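Local coordinates for 378aa long hypothetical citrate synthase (PDB 1VGM), which is probably a member of the citrate synthase family, a mostly helical protein whose assembly holds two chains, at residues Asp92-Met97 with Met330-Phe335. Numbering follows the deposited sequence.
Sequences DAIGMM and MFTSLF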
loop_
_atom_site.group_PDB
_atom_site.type_symbol
_atom_site.label_atom_id
_atom_site.label_comp_id
_atom_site.label_asym_id
_atom_site.label_seq_id
_atom_site.Cartn_x
_atom_site.Cartn_y
_atom_site.Cartn_z
ATOM N N ASP A 92 -12.299 -10.959 -4.538
ATOM C CA ASP A 92 -11.113 -11.494 -3.895
ATOM C C ASP A 92 -11.036 -11.065 -2.427
ATOM O O ASP A 92 -11.224 -9.890 -2.103
ATOM C CB ASP A 92 -9.870 -11.018 -4.650
ATOM C CG ASP A 92 -8.601 -11.604 -4.092
ATOM O OD1 ASP A 92 -8.224 -11.231 -2.967
ATOM O OD2 ASP A 92 -7.985 -12.445 -4.769
ATOM N N ALA A 93 -10.758 -12.018 -1.545
ATOM C CA ALA A 93 -10.802 -11.761 -0.107
ATOM C C ALA A 93 -9.797 -10.690 0.328
ATOM O O ALA A 93 -10.088 -9.872 1.195
ATOM C CB ALA A 93 -10.547 -13.047 0.660
ATOM N N ILE A 94 -8.614 -10.691 -0.270
ATOM C CA ILE A 94 -7.629 -9.662 0.035
ATOM C C ILE A 94 -8.023 -8.279 -0.485
ATOM O O ILE A 94 -7.714 -7.269 0.146
ATOM C CB ILE A 94 -6.260 -10.019 -0.546
ATOM C CG1 ILE A 94 -5.802 -11.369 0.012
ATOM C CG2 ILE A 94 -5.253 -8.934 -0.193
ATOM C CD1 ILE A 94 -5.576 -11.371 1.528
ATOM N N GLY A 95 -8.697 -8.235 -1.632
ATOM C CA GLY A 95 -9.432 -7.037 -2.013
ATOM C C GLY A 95 -10.359 -6.541 -0.916
ATOM O O GLY A 95 -10.367 -5.358 -0.556
ATOM N N MET A 96 -11.153 -7.450 -0.369
ATOM C CA MET A 96 -12.096 -7.062 0.661
ATOM C C MET A 96 -11.370 -6.637 1.937
ATOM O O MET A 96 -11.777 -5.692 2.617
ATOM C CB MET A 96 -13.066 -8.215 0.922
ATOM C CG MET A 96 -14.033 -8.449 -0.251
ATOM S SD MET A 96 -14.979 -9.970 -0.135
ATOM C CE MET A 96 -16.025 -9.604 1.276
ATOM N N MET A 97 -10.275 -7.316 2.245
ATOM C CA MET A 97 -9.530 -7.012 3.455
ATOM C C MET A 97 -8.837 -5.659 3.361
ATOM O O MET A 97 -8.865 -4.880 4.316
ATOM C CB MET A 97 -8.499 -8.106 3.735
ATOM C CG MET A 97 -7.929 -8.049 5.141
ATOM S SD MET A 97 -6.849 -9.440 5.519
ATOM C CE MET A 97 -7.889 -10.805 5.090
ATOM N N MET A 330 -9.961 -18.698 0.908
ATOM C CA MET A 330 -9.593 -18.043 2.164
ATOM C C MET A 330 -8.120 -18.255 2.550
ATOM O O MET A 330 -7.624 -17.640 3.496
ATOM C CB MET A 330 -10.495 -18.524 3.303
ATOM C CG MET A 330 -11.948 -18.035 3.230
ATOM S SD MET A 330 -12.151 -16.244 3.381
ATOM C CE MET A 330 -11.330 -15.907 4.927
ATOM N N PHE A 331 -7.418 -19.117 1.829
ATOM C CA PHE A 331 -6.107 -19.551 2.295
ATOM C C PHE A 331 -5.151 -18.370 2.494
ATOM O O PHE A 331 -4.524 -18.248 3.544
ATOM C CB PHE A 331 -5.505 -20.569 1.323
ATOM C CG PHE A 331 -6.132 -21.939 1.407
ATOM C CD1 PHE A 331 -7.248 -22.159 2.200
ATOM C CD2 PHE A 331 -5.633 -22.995 0.650
ATOM C CE1 PHE A 331 -7.859 -23.412 2.246
ATOM C CE2 PHE A 331 -6.239 -24.249 0.690
ATOM C CZ PHE A 331 -7.361 -24.454 1.489
ATOM N N THR A 332 -5.055 -17.487 1.506
ATOM C CA THR A 332 -4.150 -16.349 1.627
ATOM C C THR A 332 -4.567 -15.343 2.697
ATOM O O THR A 332 -3.717 -14.694 3.310
ATOM C CB THR A 332 -3.985 -15.624 0.274
ATOM O OG1 THR A 332 -3.244 -16.472 -0.616
ATOM C CG2 THR A 332 -3.224 -14.304 0.450
ATOM N N SER A 333 -5.869 -15.219 2.931
ATOM C CA SER A 333 -6.360 -14.362 4.010
ATOM C C SER A 333 -5.895 -14.883 5.371
ATOM O O SER A 333 -5.606 -14.107 6.283
ATOM C CB SER A 333 -7.891 -14.301 3.996
ATOM O OG SER A 333 -8.366 -13.702 2.805
ATOM N N LEU A 334 -5.842 -16.200 5.503
ATOM C CA LEU A 334 -5.396 -16.812 6.742
ATOM C C LEU A 334 -3.903 -16.583 6.926
ATOM O O LEU A 334 -3.428 -16.442 8.052
ATOM C CB LEU A 334 -5.694 -18.308 6.735
ATOM C CG LEU A 334 -7.176 -18.684 6.783
ATOM C CD1 LEU A 334 -7.308 -20.177 6.549
ATOM C CD2 LEU A 334 -7.783 -18.308 8.140
ATOM N N PHE A 335 -3.167 -16.536 5.818
ATOM C CA PHE A 335 -1.769 -16.103 5.861
ATOM C C PHE A 335 -1.685 -14.656 6.339
ATOM O O PHE A 335 -0.830 -14.315 7.141
ATOM C CB PHE A 335 -1.124 -16.220 4.476
ATOM C CG PHE A 335 0.221 -15.549 4.377
ATOM C CD1 PHE A 335 1.388 -16.260 4.665
ATOM C CD2 PHE A 335 0.323 -14.208 4.001
ATOM C CE1 PHE A 335 2.644 -15.646 4.599
ATOM C CE2 PHE A 335 1.576 -13.576 3.929
ATOM C CZ PHE A 335 2.741 -14.300 4.223
#
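In the largely helical fold of the citrate synthase family, the start of helix 93-108 packs inside the chain on segment 330-335, which leads into helix 331-353, Ala-93, Ile-94 and Met-97 meeting Met-330, Thr-332 and Ser-333. The two short helical segments run in roughly the same direction, 42° apart, with their axes 9.7 Å from each other at closest approach. Ser-333 lies at the middle of the contact. With OG beside its own backbone N (chi1 -64°), the hydroxyl reaches toward the facing helix and comes within 3.1 Å of Ala-93 CB, a tight van der Waals approach. The short Ala-93 side chain ends in the methyl that the hydroxyl meets. Ile-94 CD1 and Met-97 CE also border that oxygen, and the latter lies 3.7 Å from Ser-333 CB. Met-97 spans the gap because CG is anti to the backbone N (chi1 -166°) and the chain stays extended until it bends at chi3, which brings the terminal methyl against the serine. Ile-94 crosses Thr-332 at about a right angle, its CD1 3.9 Å from Thr-332 CG2. Thr-332 serves two surroundings with its two branches: the methyl meets the aliphatic end of Ile-94, while OG1 hydrogen-bonds to Glu-224, Gly-221 N and a bound glycerol. The thioether of Met-330 adds a looser contact, SD to Ala-93 CB at 4.5 Å, and Thr-132 and Ile-135 of helix 117-139 pack beside this part of the interface. Asp-92 N-caps helix 93-108, OD1 accepting weak bonds from Ile-94 N (2.8 Å) and Gly-95 N. The helices are therefore joined by shape and dispersion, the small side chains of Ala-93 and Ser-333 meeting directly at the centre and flexible methionines filling in around them, while the polar bonds of Asp-92 and Thr-332 are made away from the shared surface.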